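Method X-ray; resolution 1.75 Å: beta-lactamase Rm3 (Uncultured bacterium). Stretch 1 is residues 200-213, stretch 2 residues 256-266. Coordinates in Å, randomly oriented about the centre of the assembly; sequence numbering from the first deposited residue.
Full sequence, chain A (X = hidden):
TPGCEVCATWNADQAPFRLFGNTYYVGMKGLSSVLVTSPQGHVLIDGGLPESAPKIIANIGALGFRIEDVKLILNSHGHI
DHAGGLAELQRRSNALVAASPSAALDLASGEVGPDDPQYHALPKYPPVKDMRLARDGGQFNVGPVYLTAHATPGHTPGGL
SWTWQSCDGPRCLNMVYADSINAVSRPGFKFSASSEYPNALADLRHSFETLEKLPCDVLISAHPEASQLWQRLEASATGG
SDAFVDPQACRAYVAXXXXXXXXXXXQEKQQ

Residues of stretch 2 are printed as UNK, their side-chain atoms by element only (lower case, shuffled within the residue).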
# COMPACT_ATOMS: atom_id res chain seq x y z
N ALA A 200 6.53 -18.69 2.60
CA ALA A 200 6.63 -17.39 3.26
C ALA A 200 8.07 -16.83 3.25
O ALA A 200 8.27 -15.66 2.92
CB ALA A 200 6.09 -17.48 4.69
N LEU A 201 9.05 -17.65 3.62
CA LEU A 201 10.44 -17.17 3.67
C LEU A 201 11.00 -16.91 2.29
O LEU A 201 11.70 -15.91 2.08
CB LEU A 201 11.36 -18.16 4.39
CG LEU A 201 11.15 -18.27 5.89
CD1 LEU A 201 12.19 -19.20 6.51
CD2 LEU A 201 11.21 -16.89 6.53
N ALA A 202 10.73 -17.80 1.34
CA ALA A 202 11.17 -17.58 -0.04
C ALA A 202 10.54 -16.29 -0.59
O ALA A 202 11.20 -15.50 -1.28
CB ALA A 202 10.82 -18.77 -0.90
N ASP A 203 9.26 -16.09 -0.29
CA ASP A 203 8.57 -14.85 -0.70
C ASP A 203 9.23 -13.59 -0.13
O ASP A 203 9.51 -12.64 -0.87
CB ASP A 203 7.11 -14.88 -0.27
CG ASP A 203 6.23 -15.66 -1.21
OD1 ASP A 203 6.75 -16.16 -2.22
OD2 ASP A 203 5.02 -15.78 -0.92
N LEU A 204 9.45 -13.58 1.18
CA LEU A 204 10.07 -12.42 1.83
C LEU A 204 11.46 -12.13 1.26
O LEU A 204 11.76 -10.98 0.96
CB LEU A 204 10.16 -12.63 3.35
CG LEU A 204 8.90 -12.40 4.19
CD1 LEU A 204 9.10 -12.94 5.60
CD2 LEU A 204 8.54 -10.91 4.25
N ARG A 205 12.29 -13.16 1.11
CA ARG A 205 13.63 -12.95 0.58
C ARG A 205 13.62 -12.39 -0.84
O ARG A 205 14.41 -11.52 -1.17
CB ARG A 205 14.46 -14.25 0.59
CG ARG A 205 14.57 -14.94 1.93
CD ARG A 205 15.49 -14.17 2.85
NE ARG A 205 15.66 -14.83 4.15
CZ ARG A 205 16.13 -14.21 5.23
NH1 ARG A 205 16.46 -12.93 5.16
NH2 ARG A 205 16.25 -14.88 6.37
N HIS A 206 12.73 -12.91 -1.68
CA HIS A 206 12.68 -12.47 -3.06
C HIS A 206 12.09 -11.05 -3.12
O HIS A 206 12.47 -10.25 -3.99
CB HIS A 206 11.90 -13.46 -3.93
CG HIS A 206 11.97 -13.17 -5.40
ND1 HIS A 206 13.04 -13.55 -6.18
CD2 HIS A 206 11.09 -12.56 -6.24
CE1 HIS A 206 12.83 -13.17 -7.43
NE2 HIS A 206 11.65 -12.57 -7.49
N SER A 207 11.15 -10.74 -2.24
CA SER A 207 10.58 -9.39 -2.14
C SER A 207 11.64 -8.39 -1.70
O SER A 207 11.71 -7.28 -2.24
CB SER A 207 9.39 -9.35 -1.18
OG SER A 207 8.29 -10.04 -1.74
N PHE A 208 12.45 -8.76 -0.71
CA PHE A 208 13.60 -7.94 -0.30
C PHE A 208 14.50 -7.61 -1.51
O PHE A 208 14.93 -6.47 -1.69
CB PHE A 208 14.44 -8.65 0.77
CG PHE A 208 13.73 -8.86 2.09
CD1 PHE A 208 12.58 -8.15 2.42
CD2 PHE A 208 14.23 -9.77 3.01
CE1 PHE A 208 11.94 -8.36 3.65
CE2 PHE A 208 13.61 -9.97 4.23
CZ PHE A 208 12.46 -9.27 4.56
N GLU A 209 14.78 -8.62 -2.33
CA GLU A 209 15.59 -8.46 -3.52
C GLU A 209 14.93 -7.52 -4.52
O GLU A 209 15.58 -6.67 -5.12
CB GLU A 209 15.81 -9.82 -4.18
CG GLU A 209 16.65 -10.80 -3.38
CD GLU A 209 16.49 -12.22 -3.88
OE1 GLU A 209 15.82 -12.40 -4.91
OE2 GLU A 209 17.07 -13.14 -3.26
N THR A 210 13.62 -7.70 -4.71
CA THR A 210 12.85 -6.93 -5.67
C THR A 210 12.82 -5.45 -5.30
O THR A 210 13.13 -4.58 -6.12
CB THR A 210 11.40 -7.44 -5.77
OG1 THR A 210 11.40 -8.74 -6.36
CG2 THR A 210 10.56 -6.50 -6.63
N LEU A 211 12.46 -5.18 -4.06
CA LEU A 211 12.28 -3.81 -3.63
C LEU A 211 13.60 -3.05 -3.56
O LEU A 211 13.65 -1.87 -3.92
CB LEU A 211 11.55 -3.76 -2.28
CG LEU A 211 10.03 -3.97 -2.32
CD1 LEU A 211 9.47 -4.20 -0.93
CD2 LEU A 211 9.36 -2.75 -2.97
N GLU A 212 14.67 -3.72 -3.15
CA GLU A 212 15.91 -3.00 -2.91
C GLU A 212 16.60 -2.54 -4.19
O GLU A 212 17.46 -1.66 -4.15
CB GLU A 212 16.89 -3.85 -2.09
CG GLU A 212 17.56 -4.97 -2.87
CD GLU A 212 18.38 -5.88 -1.98
OE1 GLU A 212 18.53 -5.56 -0.78
OE2 GLU A 212 18.87 -6.92 -2.47
N LYS A 213 16.22 -3.10 -5.34
CA LYS A 213 16.85 -2.65 -6.57
C LYS A 213 15.90 -1.91 -7.51
O LYS A 213 16.27 -1.61 -8.64
CB LYS A 213 17.50 -3.83 -7.30
CG LYS A 213 16.58 -4.97 -7.69
CD LYS A 213 17.40 -6.13 -8.25
CE LYS A 213 16.51 -7.32 -8.61
NZ LYS A 213 15.46 -6.97 -9.60
N UNK A 256 15.59 -2.50 6.97
CA UNK A 256 14.82 -2.53 8.22
C UNK A 256 13.96 -3.79 8.33
O UNK A 256 13.83 -4.37 9.41
c UNK A 256 13.97 -1.28 8.34
N UNK A 257 13.37 -4.19 7.21
CA UNK A 257 12.53 -5.37 7.17
C UNK A 257 13.36 -6.64 7.34
O UNK A 257 12.90 -7.61 7.95
c UNK A 257 11.76 -5.42 5.87
N UNK A 258 14.60 -6.62 6.84
CA UNK A 258 15.50 -7.76 7.02
C UNK A 258 15.84 -7.95 8.48
O UNK A 258 15.89 -9.07 8.99
n UNK A 258 17.93 -8.51 2.78
n UNK A 258 18.67 -6.61 1.71
n UNK A 258 18.05 -8.46 0.49
c UNK A 258 18.20 -7.85 1.66
c UNK A 258 18.04 -7.95 4.12
c UNK A 258 16.79 -7.58 6.23
c UNK A 258 16.67 -7.89 4.77
N UNK A 259 16.11 -6.82 9.14
CA UNK A 259 16.42 -6.80 10.55
C UNK A 259 15.27 -7.37 11.37
O UNK A 259 15.48 -8.19 12.26
o UNK A 259 17.91 -4.91 10.34
c UNK A 259 16.97 -5.32 12.50
c UNK A 259 16.73 -5.37 11.02
N UNK A 260 14.06 -6.92 11.04
CA UNK A 260 12.86 -7.43 11.70
C UNK A 260 12.74 -8.94 11.47
O UNK A 260 12.49 -9.70 12.41
c UNK A 260 11.62 -6.68 11.20
c UNK A 260 9.29 -5.82 11.56
c UNK A 260 9.60 -8.24 11.15
c UNK A 260 10.22 -7.00 11.75
N UNK A 261 12.91 -9.38 10.23
CA UNK A 261 12.82 -10.82 9.94
C UNK A 261 13.84 -11.65 10.74
O UNK A 261 13.52 -12.73 11.24
c UNK A 261 13.08 -12.83 6.61
c UNK A 261 12.97 -11.11 8.45
c UNK A 261 12.86 -12.59 8.10
c UNK A 261 11.51 -13.16 8.53
N UNK A 262 15.08 -11.15 10.84
CA UNK A 262 16.11 -11.86 11.60
C UNK A 262 15.70 -12.07 13.05
O UNK A 262 15.89 -13.15 13.62
o UNK A 262 18.91 -10.21 9.92
c UNK A 262 18.09 -11.12 10.20
c UNK A 262 17.44 -11.11 11.57
o UNK A 262 17.80 -12.03 9.40
N UNK A 263 15.13 -11.03 13.65
CA UNK A 263 14.66 -11.10 15.03
C UNK A 263 13.50 -12.06 15.16
O UNK A 263 13.42 -12.81 16.14
c UNK A 263 14.22 -9.72 15.53
o UNK A 263 15.33 -8.86 15.67
N UNK A 264 12.59 -12.01 14.20
CA UNK A 264 11.41 -12.85 14.21
C UNK A 264 11.79 -14.33 14.12
O UNK A 264 11.31 -15.15 14.91
n UNK A 264 5.63 -12.95 14.02
c UNK A 264 10.48 -12.46 13.05
n UNK A 264 5.15 -15.16 13.53
c UNK A 264 6.04 -14.19 13.77
c UNK A 264 8.39 -13.51 14.00
n UNK A 264 7.33 -14.48 13.77
c UNK A 264 9.32 -13.41 12.80
N UNK A 265 12.67 -14.66 13.18
CA UNK A 265 13.16 -16.03 13.03
C UNK A 265 13.89 -16.52 14.27
O UNK A 265 13.80 -17.69 14.62
c UNK A 265 14.22 -16.04 9.28
c UNK A 265 12.12 -16.87 10.42
c UNK A 265 14.07 -16.14 11.81
c UNK A 265 13.31 -15.91 10.50
N UNK A 266 14.62 -15.63 14.93
CA UNK A 266 15.28 -16.01 16.16
C UNK A 266 14.24 -16.35 17.23
O UNK A 266 14.39 -17.33 17.96
c UNK A 266 16.88 -15.26 17.97
c UNK A 266 16.23 -14.91 16.65
o UNK A 266 16.55 -14.61 18.98
o UNK A 266 17.73 -16.18 17.99
O HOH W 1 17.64 -11.28 2.75
O HOH W 2 16.81 -11.15 0.13
O HOH W 3 16.95 -11.41 7.13

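Position 256 carries a single side-chain carbon, bonded to CA, and that carbon is out of reach of stretch 1; one carbon and nothing beyond it makes this Ala 256. Position 257 also has one carbon, but it points toward the other helix: its CB lies 3.7 Å from CE1 of Phe 208. It is Ala 257, a small residue against the aromatic ring.

At position 258 three carbons run in line to a nitrogen, followed by a carbon carrying two more nitrogens. That planar end group is a guanidinium, so the residue is Arg 258. Its CB leaves sideways, yet the chain turns across the interface: CG lies 3.5 Å from CD2 of Phe 208, one face of the guanidinium is covered by CB of Phe 208, and its edge meets the carboxylate of Glu 212. NH2 of Arg 258 donates to OE1 of Glu 212 at 2.7 Å, with an angle of 154°. NH1 of Arg 258 adds weak bonds to OE1 (3.2 Å) and OE2 (3.4 Å) of Glu 212, completing a salt bridge.

Position 259 has a CB bearing one oxygen and one carbon, the branching of Thr 259, and makes no contact with stretch 1. Position 260 has four carbons forked at the second; this is Leu 260, whose CB points sideways and whose side chain makes no contact with stretch 1.

Position 261 shows the same four-carbon fork, but points toward stretch 1 and is buried. It is Leu 261, with chi1 t and chi2 p. CD1 lies 3.8 Å from CD1 of Leu 204, while CD2 lies 3.6 Å from CZ of Arg 205, over a guanidinium face, and 3.8 Å from CE2 of Phe 208, at the ring edge. With Leu 201 these residues form the hole that receives this knob.

Position 262 has two carbons, the second holding two oxygens: a carboxylate bonded directly to CB, hence Asp 262. Its OD1 is 4.4 Å from NH2 of Arg 205, beyond a salt bridge, but water 3 links OD1 to NH1 of Arg 205 with two 2.5 Å hydrogen bonds.

Position 263, one carbon then one oxygen, is Ser 263, out of reach. Position 264 has three carbons, a nitrogen, then a carbon carrying two more nitrogens, and is Arg 264, also without contact. Position 265 is another four-carbon fork, Leu 265, pointing toward stretch 1; its CD2 is 4.0 Å from CD2 of Leu 201 and its CD1 3.7 Å from NH2 of Arg 205. Position 266, two carbons ending in two oxygens, is Asp 266, out of reach.

The helices run nearly antiparallel, at 162° and 10.9 Å closest approach, burying 490 Å². This direction sets Leu 201 beside Leu 265 and Glu 212 near Arg 258. Between these ends Leu 261 sits in its hole, and Phe 208 packs against Leu 261 and, just beyond Arg 258 on the other helix, Ala 257. Water 1 accepts from NH1 of Arg 205 (3.2 Å) and NE of Arg 258 (2.8 Å), so the two like-charged groups share a water.

Stretch 2, residues 256-266: AARTLLDSRLD
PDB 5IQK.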